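Local structure of Ala-tRNApro hydrolase ProX (Aeropyrum pernix, 1WDV) at residues K23-R26 and E30-A33. The protein probably acts as a trans-editing aminoacyl-tRNA deacylase, releasing alanine wrongly attached to the tRNA for proline. Sequence-based numbering, arbitrary orientation.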
loop_
_atom_site.group_PDB
_atom_site.type_symbol
_atom_site.label_atom_id
_atom_site.label_comp_id
_atom_site.label_asym_id
_atom_site.label_seq_id
_atom_site.Cartn_x
_atom_site.Cartn_y
_atom_site.Cartn_z
ATOM N N LYS A 23 18.377 2.320 8.449
ATOM C CA LYS A 23 18.250 0.878 8.577
ATOM C C LYS A 23 16.774 0.607 8.321
ATOM O O LYS A 23 15.912 1.344 8.782
ATOM C CB LYS A 23 18.634 0.421 9.984
ATOM C CG LYS A 23 20.135 0.532 10.227
ATOM C CD LYS A 23 20.517 0.202 11.648
ATOM C CE LYS A 23 22.022 0.361 11.843
ATOM N NZ LYS A 23 22.410 -0.133 13.197
ATOM N N PRO A 24 16.459 -0.445 7.568
ATOM C CA PRO A 24 15.027 -0.680 7.344
ATOM C C PRO A 24 14.255 -0.943 8.648
ATOM O O PRO A 24 14.760 -1.580 9.568
ATOM C CB PRO A 24 15.011 -1.877 6.384
ATOM C CG PRO A 24 16.326 -2.575 6.651
ATOM C CD PRO A 24 17.303 -1.452 6.903
ATOM N N THR A 25 13.026 -0.443 8.735
ATOM C CA THR A 25 12.272 -0.693 9.948
ATOM C C THR A 25 11.719 -2.094 9.867
ATOM O O THR A 25 11.465 -2.615 8.773
ATOM C CB THR A 25 11.129 0.304 10.134
ATOM O OG1 THR A 25 10.319 0.358 8.946
ATOM C CG2 THR A 25 11.706 1.677 10.412
ATOM N N ARG A 26 11.542 -2.699 11.021
ATOM C CA ARG A 26 11.043 -4.064 11.084
ATOM C C ARG A 26 9.597 -4.135 11.537
ATOM O O ARG A 26 8.960 -5.192 11.424
ATOM C CB ARG A 26 11.926 -4.904 12.022
ATOM C CG ARG A 26 13.381 -5.048 11.593
ATOM C CD ARG A 26 14.154 -5.872 12.622
ATOM N NE ARG A 26 15.582 -5.919 12.321
ATOM C CZ ARG A 26 16.487 -6.586 13.034
ATOM N NH1 ARG A 26 16.116 -7.278 14.104
ATOM N NH2 ARG A 26 17.769 -6.544 12.684
ATOM N N GLU A 30 7.974 0.985 14.773
ATOM C CA GLU A 30 9.253 1.644 14.540
ATOM C C GLU A 30 9.161 2.718 13.459
ATOM O O GLU A 30 9.694 3.803 13.631
ATOM C CB GLU A 30 10.306 0.587 14.192
ATOM C CG GLU A 30 11.702 1.114 13.898
ATOM C CD GLU A 30 12.687 -0.030 13.721
ATOM O OE1 GLU A 30 12.221 -1.194 13.580
ATOM O OE2 GLU A 30 13.919 0.230 13.724
ATOM N N ALA A 31 8.468 2.423 12.359
ATOM C CA ALA A 31 8.328 3.405 11.294
ATOM C C ALA A 31 7.576 4.637 11.804
ATOM O O ALA A 31 7.957 5.791 11.538
ATOM C CB ALA A 31 7.597 2.808 10.146
ATOM N N ALA A 32 6.516 4.415 12.580
ATOM C CA ALA A 32 5.766 5.572 13.073
ATOM C C ALA A 32 6.623 6.454 14.006
ATOM O O ALA A 32 6.665 7.684 13.872
ATOM C CB ALA A 32 4.488 5.123 13.791
ATOM N N ALA A 33 7.339 5.821 14.917
ATOM C CA ALA A 33 8.185 6.550 15.860
ATOM C C ALA A 33 9.287 7.332 15.166
ATOM O O ALA A 33 9.527 8.499 15.501
ATOM C CB ALA A 33 8.796 5.589 16.860
HETATM O O HOH W 1 15.486 2.028 11.412
HETATM O O HOH W 2 14.363 -2.326 12.469
#
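Glu30 OE1 takes two bonds. Arg26 N donates to Glu30 OE1 over 3.0 Å in a nearly straight line (179°), arriving from above the carboxylate plane, 51° out of it. Water 2 gives Glu30 OE1 a second hydrogen bond of 2.7 Å and also donates to Pro24 O, while water 1 donates to Lys23 O and, weakly, to Glu30 OE2. The carboxylate reaches the loop because CG stands anti to the backbone N of Glu30 (chi1 179°) and the chain stays extended beyond it. The loop joining strand 17-20 to helix 28-35 is in this way held against the helix's first turn. There Thr27 OG1 accepts from Glu30 N, the N-cap half of a capping box, and the Glu30 carboxylate binds the amide of Arg26, the residue before Thr27. Without the carboxylate, as with an alanine here, Arg26 N and water 2 would probably lose this acceptor and the loop part of its hold on the helix. Thr25 and Glu30 run past each other in opposite directions, with Thr25 CG2 packed 3.5 Å from Glu30 CG. The other branch of Thr25, OG1, lies 3.9 Å from Ala31 CB, and the Ala31 side chain also touches Ile42.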